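Local coordinates for aldose 1-epimerase (Escherichia coli, PDB 3NRE), which probably interconverts the alpha and beta anomers of aldose sugars, as in other members of the aldose 1-epimerase (galactose mutarotase) family, at residues Trp148-Leu154 with Asp249-Pro255; Gln198-Phe204 with Cys232-Ser238. All blocks are in the same frame, centred on the assembly; numbering follows the deposited sequence.

Interaction 1: Trp148-Leu154 with Asp249-Pro255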
loop_
_atom_site.group_PDB
_atom_site.type_symbol
_atom_site.label_atom_id
_atom_site.label_comp_id
_atom_site.label_asym_id
_atom_site.label_seq_id
_atom_site.Cartn_x
_atom_site.Cartn_y
_atom_site.Cartn_z
ATOM N N TRP A 148 -0.708 2.312 0.635
ATOM C CA TRP A 148 0.596 1.777 0.317
ATOM C C TRP A 148 0.574 0.284 0.363
ATOM O O TRP A 148 -0.303 -0.349 0.974
ATOM C CB TRP A 148 1.654 2.275 1.323
ATOM C CG TRP A 148 2.008 3.712 1.243
ATOM C CD1 TRP A 148 3.028 4.308 0.515
ATOM C CD2 TRP A 148 1.338 4.771 1.939
ATOM N NE1 TRP A 148 3.001 5.697 0.729
ATOM C CE2 TRP A 148 1.986 5.991 1.593
ATOM C CE3 TRP A 148 0.227 4.818 2.800
ATOM C CZ2 TRP A 148 1.571 7.223 2.101
ATOM C CZ3 TRP A 148 -0.202 6.032 3.282
ATOM C CH2 TRP A 148 0.491 7.225 2.946
ATOM N N HIS A 149 1.614 -0.265 -0.276
ATOM C CA HIS A 149 1.776 -1.689 -0.443
ATOM C C HIS A 149 3.162 -2.125 -0.008
ATOM O O HIS A 149 4.026 -2.416 -0.848
ATOM C CB HIS A 149 1.450 -2.022 -1.896
ATOM C CG HIS A 149 1.301 -3.472 -2.192
ATOM N ND1 HIS A 149 2.363 -4.344 -2.152
ATOM C CD2 HIS A 149 0.249 -4.188 -2.655
ATOM C CE1 HIS A 149 1.967 -5.548 -2.546
ATOM N NE2 HIS A 149 0.692 -5.471 -2.877
ATOM N N PRO A 150 3.416 -2.134 1.311
ATOM C CA PRO A 150 4.738 -2.549 1.780
ATOM C C PRO A 150 4.910 -4.053 1.819
ATOM O O PRO A 150 3.964 -4.795 2.150
ATOM C CB PRO A 150 4.824 -1.914 3.176
ATOM C CG PRO A 150 3.429 -1.791 3.610
ATOM C CD PRO A 150 2.589 -1.617 2.417
ATOM N N TYR A 151 6.134 -4.476 1.536
ATOM C CA TYR A 151 6.554 -5.838 1.611
ATOM C C TYR A 151 7.455 -6.016 2.827
ATOM O O TYR A 151 8.530 -5.394 2.909
ATOM C CB TYR A 151 7.373 -6.212 0.387
ATOM C CG TYR A 151 6.612 -6.228 -0.939
ATOM C CD1 TYR A 151 6.401 -5.044 -1.658
ATOM C CD2 TYR A 151 6.162 -7.413 -1.486
ATOM C CE1 TYR A 151 5.722 -5.073 -2.896
ATOM C CE2 TYR A 151 5.518 -7.428 -2.725
ATOM C CZ TYR A 151 5.287 -6.272 -3.380
ATOM O OH TYR A 151 4.648 -6.287 -4.614
ATOM N N PHE A 152 7.036 -6.860 3.770
ATOM C CA PHE A 152 7.818 -7.119 4.982
ATOM C C PHE A 152 8.501 -8.481 4.922
ATOM O O PHE A 152 7.963 -9.420 4.365
ATOM C CB PHE A 152 6.892 -7.151 6.185
ATOM C CG PHE A 152 6.227 -5.844 6.473
ATOM C CD1 PHE A 152 6.892 -4.881 7.213
ATOM C CD2 PHE A 152 4.988 -5.561 5.971
ATOM C CE1 PHE A 152 6.316 -3.644 7.461
ATOM C CE2 PHE A 152 4.378 -4.329 6.249
ATOM C CZ PHE A 152 5.038 -3.378 7.013
ATOM N N PRO A 153 9.672 -8.630 5.590
ATOM C CA PRO A 153 10.334 -9.909 5.677
ATOM C C PRO A 153 9.412 -10.881 6.399
ATOM O O PRO A 153 8.689 -10.485 7.298
ATOM C CB PRO A 153 11.570 -9.635 6.529
ATOM C CG PRO A 153 11.627 -8.117 6.636
ATOM C CD PRO A 153 10.368 -7.548 6.297
ATOM N N LEU A 154 9.476 -12.132 6.020
ATOM C CA LEU A 154 8.700 -13.160 6.734
ATOM C C LEU A 154 9.572 -14.260 7.248
ATOM O O LEU A 154 10.351 -14.835 6.497
ATOM C CB LEU A 154 7.655 -13.770 5.783
ATOM C CG LEU A 154 6.667 -14.796 6.316
ATOM C CD1 LEU A 154 5.867 -14.242 7.499
ATOM C CD2 LEU A 154 5.672 -15.286 5.234
ATOM N N ASP A 249 9.327 -15.821 2.197
ATOM C CA ASP A 249 10.365 -14.931 2.701
ATOM C C ASP A 249 9.844 -13.498 2.853
ATOM O O ASP A 249 10.568 -12.640 3.365
ATOM C CB ASP A 249 11.601 -14.965 1.768
ATOM C CG ASP A 249 11.226 -14.846 0.295
ATOM O OD1 ASP A 249 10.462 -15.715 -0.268
ATOM O OD2 ASP A 249 11.714 -13.871 -0.329
ATOM N N PHE A 250 8.624 -13.226 2.363
ATOM C CA PHE A 250 7.927 -11.953 2.594
ATOM C C PHE A 250 6.427 -12.088 2.608
ATOM O O PHE A 250 5.860 -13.066 2.185
ATOM C CB PHE A 250 8.275 -10.864 1.549
ATOM C CG PHE A 250 7.708 -11.156 0.150
ATOM C CD1 PHE A 250 6.395 -10.814 -0.180
ATOM C CD2 PHE A 250 8.460 -11.878 -0.764
ATOM C CE1 PHE A 250 5.866 -11.133 -1.488
ATOM C CE2 PHE A 250 7.922 -12.168 -2.057
ATOM C CZ PHE A 250 6.649 -11.806 -2.357
ATOM N N PHE A 251 5.803 -11.058 3.125
ATOM C CA PHE A 251 4.333 -10.898 3.090
ATOM C C PHE A 251 4.048 -9.423 3.014
ATOM O O PHE A 251 4.917 -8.617 3.242
ATOM C CB PHE A 251 3.634 -11.468 4.336
ATOM C CG PHE A 251 3.803 -10.627 5.561
ATOM C CD1 PHE A 251 4.990 -10.695 6.301
ATOM C CD2 PHE A 251 2.791 -9.745 5.980
ATOM C CE1 PHE A 251 5.169 -9.903 7.447
ATOM C CE2 PHE A 251 2.955 -8.963 7.112
ATOM C CZ PHE A 251 4.157 -9.045 7.855
ATOM N N CYS A 252 2.816 -9.062 2.654
ATOM C CA CYS A 252 2.398 -7.658 2.603
ATOM C C CYS A 252 1.265 -7.411 3.553
ATOM O O CYS A 252 0.374 -8.241 3.726
ATOM C CB CYS A 252 1.937 -7.263 1.225
ATOM S SG CYS A 252 3.143 -7.619 -0.035
ATOM N N LEU A 253 1.303 -6.247 4.194
ATOM C CA LEU A 253 0.158 -5.747 4.986
ATOM C C LEU A 253 -0.045 -4.372 4.416
ATOM O O LEU A 253 0.797 -3.490 4.609
ATOM C CB LEU A 253 0.432 -5.704 6.494
ATOM C CG LEU A 253 -0.782 -5.360 7.357
ATOM C CD1 LEU A 253 -0.565 -5.844 8.809
ATOM C CD2 LEU A 253 -1.150 -3.847 7.314
ATOM N N GLU A 254 -1.153 -4.185 3.696
ATOM C CA GLU A 254 -1.364 -3.003 2.809
ATOM C C GLU A 254 -2.443 -2.078 3.358
ATOM O O GLU A 254 -3.627 -2.396 3.245
ATOM C CB GLU A 254 -1.813 -3.437 1.423
ATOM C CG GLU A 254 -0.970 -4.564 0.811
ATOM C CD GLU A 254 -1.698 -5.302 -0.347
ATOM O OE1 GLU A 254 -2.507 -4.692 -1.132
ATOM O OE2 GLU A 254 -1.392 -6.511 -0.398
ATOM N N PRO A 255 -2.070 -0.932 3.927
ATOM C CA PRO A 255 -3.103 -0.006 4.403
ATOM C C PRO A 255 -3.787 0.755 3.270
ATOM O O PRO A 255 -3.158 1.193 2.280
ATOM C CB PRO A 255 -2.345 0.946 5.295
ATOM C CG PRO A 255 -0.966 0.984 4.616
ATOM C CD PRO A 255 -0.727 -0.407 4.192
#

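Interaction 2: Gln198-Phe204 with Cys232-Ser238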
loop_
_atom_site.group_PDB
_atom_site.type_symbol
_atom_site.label_atom_id
_atom_site.label_comp_id
_atom_site.label_asym_id
_atom_site.label_seq_id
_atom_site.Cartn_x
_atom_site.Cartn_y
_atom_site.Cartn_z
ATOM N N GLN A 198 0.484 -20.407 3.188
ATOM C CA GLN A 198 -0.283 -20.714 1.991
ATOM C C GLN A 198 -0.739 -19.372 1.419
ATOM O O GLN A 198 -0.666 -18.337 2.089
ATOM C CB GLN A 198 -1.513 -21.571 2.313
ATOM C CG GLN A 198 -2.458 -20.932 3.323
ATOM C CD GLN A 198 -3.567 -21.890 3.710
ATOM O OE1 GLN A 198 -3.526 -22.494 4.783
ATOM N NE2 GLN A 198 -4.531 -22.076 2.822
ATOM N N TRP A 199 -1.235 -19.426 0.187
ATOM C CA TRP A 199 -1.724 -18.245 -0.511
ATOM C C TRP A 199 -2.712 -17.512 0.370
ATOM O O TRP A 199 -3.658 -18.119 0.870
ATOM C CB TRP A 199 -2.446 -18.653 -1.790
ATOM C CG TRP A 199 -3.041 -17.525 -2.566
ATOM C CD1 TRP A 199 -4.350 -17.103 -2.531
ATOM C CD2 TRP A 199 -2.366 -16.686 -3.507
ATOM N NE1 TRP A 199 -4.510 -16.029 -3.361
ATOM C CE2 TRP A 199 -3.319 -15.760 -3.995
ATOM C CE3 TRP A 199 -1.058 -16.616 -3.973
ATOM C CZ2 TRP A 199 -2.992 -14.775 -4.936
ATOM C CZ3 TRP A 199 -0.730 -15.643 -4.901
ATOM C CH2 TRP A 199 -1.694 -14.739 -5.379
ATOM N N VAL A 200 -2.477 -16.235 0.569
ATOM C CA VAL A 200 -3.454 -15.333 1.175
ATOM C C VAL A 200 -3.597 -14.079 0.310
ATOM O O VAL A 200 -2.625 -13.445 -0.027
ATOM C CB VAL A 200 -3.012 -14.865 2.562
ATOM C CG1 VAL A 200 -3.988 -13.789 3.109
ATOM C CG2 VAL A 200 -2.872 -16.024 3.544
ATOM N N ASN A 201 -4.821 -13.703 -0.049
ATOM C CA ASN A 201 -5.049 -12.437 -0.766
ATOM C C ASN A 201 -6.407 -11.940 -0.349
ATOM O O ASN A 201 -7.399 -12.194 -1.023
ATOM C CB ASN A 201 -4.997 -12.651 -2.275
ATOM C CG ASN A 201 -5.469 -11.440 -3.071
ATOM O OD1 ASN A 201 -5.145 -10.310 -2.737
ATOM N ND2 ASN A 201 -6.231 -11.690 -4.162
ATOM N N ASN A 202 -6.457 -11.228 0.759
ATOM C CA ASN A 202 -7.754 -10.893 1.392
ATOM C C ASN A 202 -7.717 -9.522 1.967
ATOM O O ASN A 202 -6.705 -9.126 2.616
ATOM C CB ASN A 202 -8.142 -11.890 2.496
ATOM C CG ASN A 202 -8.363 -13.282 1.976
ATOM O OD1 ASN A 202 -7.416 -14.078 1.806
ATOM N ND2 ASN A 202 -9.636 -13.606 1.666
ATOM N N GLY A 203 -8.837 -8.807 1.803
ATOM C CA GLY A 203 -9.044 -7.535 2.449
ATOM C C GLY A 203 -9.822 -7.720 3.772
ATOM O O GLY A 203 -10.621 -8.681 3.912
ATOM N N PHE A 204 -9.545 -6.825 4.724
ATOM C CA PHE A 204 -10.103 -6.867 6.069
ATOM C C PHE A 204 -10.724 -5.511 6.369
ATOM O O PHE A 204 -10.191 -4.472 5.983
ATOM C CB PHE A 204 -8.999 -7.206 7.105
ATOM C CG PHE A 204 -8.448 -8.583 6.922
ATOM C CD1 PHE A 204 -7.489 -8.822 5.957
ATOM C CD2 PHE A 204 -8.941 -9.638 7.650
ATOM C CE1 PHE A 204 -7.032 -10.101 5.726
ATOM C CE2 PHE A 204 -8.491 -10.925 7.438
ATOM C CZ PHE A 204 -7.503 -11.159 6.472
ATOM N N CYS A 232 -9.357 -0.167 6.276
ATOM C CA CYS A 232 -9.176 -1.485 5.668
ATOM C C CYS A 232 -7.705 -1.769 5.444
ATOM O O CYS A 232 -6.938 -0.855 5.243
ATOM C CB CYS A 232 -9.912 -1.551 4.340
ATOM S SG CYS A 232 -11.687 -1.317 4.477
ATOM N N TYR A 233 -7.349 -3.051 5.492
ATOM C CA TYR A 233 -5.995 -3.516 5.137
ATOM C C TYR A 233 -6.144 -4.793 4.310
ATOM O O TYR A 233 -7.091 -5.558 4.496
ATOM C CB TYR A 233 -5.121 -3.737 6.387
ATOM C CG TYR A 233 -5.517 -4.834 7.376
ATOM C CD1 TYR A 233 -5.056 -6.142 7.236
ATOM C CD2 TYR A 233 -6.280 -4.563 8.524
ATOM C CE1 TYR A 233 -5.406 -7.141 8.168
ATOM C CE2 TYR A 233 -6.592 -5.552 9.448
ATOM C CZ TYR A 233 -6.170 -6.829 9.262
ATOM O OH TYR A 233 -6.470 -7.813 10.170
ATOM N N PHE A 234 -5.198 -5.015 3.384
ATOM C CA PHE A 234 -5.063 -6.298 2.699
ATOM C C PHE A 234 -3.841 -7.046 3.234
ATOM O O PHE A 234 -2.850 -6.459 3.625
ATOM C CB PHE A 234 -4.927 -6.115 1.148
ATOM C CG PHE A 234 -6.228 -6.291 0.366
ATOM C CD1 PHE A 234 -7.200 -5.287 0.386
ATOM C CD2 PHE A 234 -6.480 -7.426 -0.378
ATOM C CE1 PHE A 234 -8.393 -5.437 -0.310
ATOM C CE2 PHE A 234 -7.662 -7.549 -1.070
ATOM C CZ PHE A 234 -8.603 -6.571 -1.053
ATOM N N ILE A 235 -3.929 -8.354 3.267
ATOM C CA ILE A 235 -2.802 -9.207 3.574
ATOM C C ILE A 235 -2.529 -9.995 2.299
ATOM O O ILE A 235 -3.462 -10.572 1.689
ATOM C CB ILE A 235 -3.098 -10.226 4.678
ATOM C CG1 ILE A 235 -3.405 -9.541 6.002
ATOM C CG2 ILE A 235 -1.939 -11.229 4.850
ATOM C CD1 ILE A 235 -2.257 -8.652 6.575
ATOM N N PHE A 236 -1.254 -10.049 1.932
ATOM C CA PHE A 236 -0.761 -10.891 0.870
ATOM C C PHE A 236 0.328 -11.835 1.375
ATOM O O PHE A 236 1.304 -11.389 1.982
ATOM C CB PHE A 236 -0.221 -10.013 -0.295
ATOM C CG PHE A 236 0.233 -10.830 -1.441
ATOM C CD1 PHE A 236 -0.660 -11.662 -2.069
ATOM C CD2 PHE A 236 1.528 -10.818 -1.862
ATOM C CE1 PHE A 236 -0.266 -12.458 -3.103
ATOM C CE2 PHE A 236 1.952 -11.636 -2.916
ATOM C CZ PHE A 236 1.052 -12.440 -3.545
ATOM N N VAL A 237 0.144 -13.134 1.126
ATOM C CA VAL A 237 1.155 -14.188 1.253
ATOM C C VAL A 237 1.092 -14.921 -0.078
ATOM O O VAL A 237 0.015 -15.317 -0.536
ATOM C CB VAL A 237 0.875 -15.184 2.375
ATOM C CG1 VAL A 237 2.020 -16.223 2.456
ATOM C CG2 VAL A 237 0.708 -14.448 3.687
ATOM N N SER A 238 2.239 -15.105 -0.698
ATOM C CA SER A 238 2.289 -15.792 -1.995
ATOM C C SER A 238 2.336 -17.331 -1.859
ATOM O O SER A 238 2.052 -17.871 -0.797
ATOM C CB SER A 238 3.449 -15.184 -2.804
ATOM O OG SER A 238 3.366 -15.467 -4.190
HETATM O O HOH W 1 -3.475 -9.196 -0.988
#

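Interaction 1: Trp148-Leu154 with Asp249-Pro255
Phe152 and Phe251 exchange a pair of backbone hydrogen bonds, Phe152 N to Phe251 O at 2.8 Å and Phe251 N to Phe152 O at 3.0 Å, fixing the antiparallel pairing. Further bonds run from Trp148 N to Pro255 O and from Leu154 N to Asp249 O, the latter donor well above the carbonyl plane. Between the Trp148 and Phe152 bonds, Pro150 has no N-H to offer Leu253 O, and Leu253 N and Pro150 O also find no partner, so the pairing is interrupted.

Cys252 SG lies over the Tyr151 ring, 3.4 Å from Tyr151 CD2, and oblique to the His149 ring, nearest its CE1. Tyr151 turns an edge toward the face of Phe250. Glu254 runs alongside His149, its CG in a CH-pi contact over the imidazole face, offset toward the rim; its carboxylate makes no hydrogen bond to the ring, whose NE2 bonds to a PEG that may mark a pocket here.

On the other face Phe251, with CG between its backbone N and carbonyl carbon (chi1 74°), brings CE1 within 3.5 Å of Phe152 CB.

This pair belongs to the large curled sheet of the galactose mutarotase fold, with strand 48-51 beside 142-153 and 232-237 beside 250-256.

Interaction 2: Gln198-Phe204 with Cys232-Ser238
Ile235 O is gripped twice: by Asn202 N at 3.2 Å, lying in the carbonyl plane, and by a water at 3.0 Å that also reaches Asn201 OD1. The water thus ties the Asn201 amide to the neighbouring strand, while Asn201 ND2 bonds to Glu170 and Trp174 O. Six backbone hydrogen bonds join the strands, paired at Val200-Val237, Asn202-Ile235 and Phe204-Tyr233.

On the face carrying Gly203 and Phe234, the phenyl ring lies flat across the opposite backbone. Gly203 CA sits over the ring centre, 3.4 Å from the centroid, a CH-pi contact so close that the absence of a side chain at this position is what lets the ring settle there. Farther along, Phe236, with CG anti to its N (chi1 -177°), points the edge at CE1 into the face of the Trp199 six-membered ring, 3.5 Å from Trp199 CH2. The planes are at 86°, a T-shaped pair, and Trp199 NE1 is held by Glu170.

The reverse face is largely apolar, apart from Asn202, whose ND2 bonds to Trp168 O. Phe204 and Tyr233 have nearly parallel rings that are slid apart, so Phe204 CB occupies the centre of the tyrosine face. Val200 CG1 lies beside Ile235 CG2 at 3.7 Å.

A PEG, probably from the crystallisation liquor, bonds to Asn201 OD1 and may mark a pocket on this side. Both are inner strands of a large curled antiparallel sheet, 200-205 pairing on with 166-170 and 232-237 with 250-256, in a helix-free chain, as in the beta-sandwich of the galactose mutarotase family.

How the interactions relate
Interactions 1 and 2 belong to one antiparallel sheet and meet directly: strand 232-237 pairs with strand 250-256, with probable hydrogen bonds from Cys252 N to Phe236 O and from Glu254 N to Phe234 O. Together they give the local strand order 142-153, 250-256, 232-237, 200-205. Leu253 and Ile235 carry the apolar packing from one pair to the next. Both contacts are largely buried, but interaction 1 lies nearer the centre of the chain. Its pairing is twisted and interrupted by a proline, with sulfur and histidine contacts, whereas interaction 2 is almost exactly antiparallel, has more backbone bonds, and adds an asparagine-bound water.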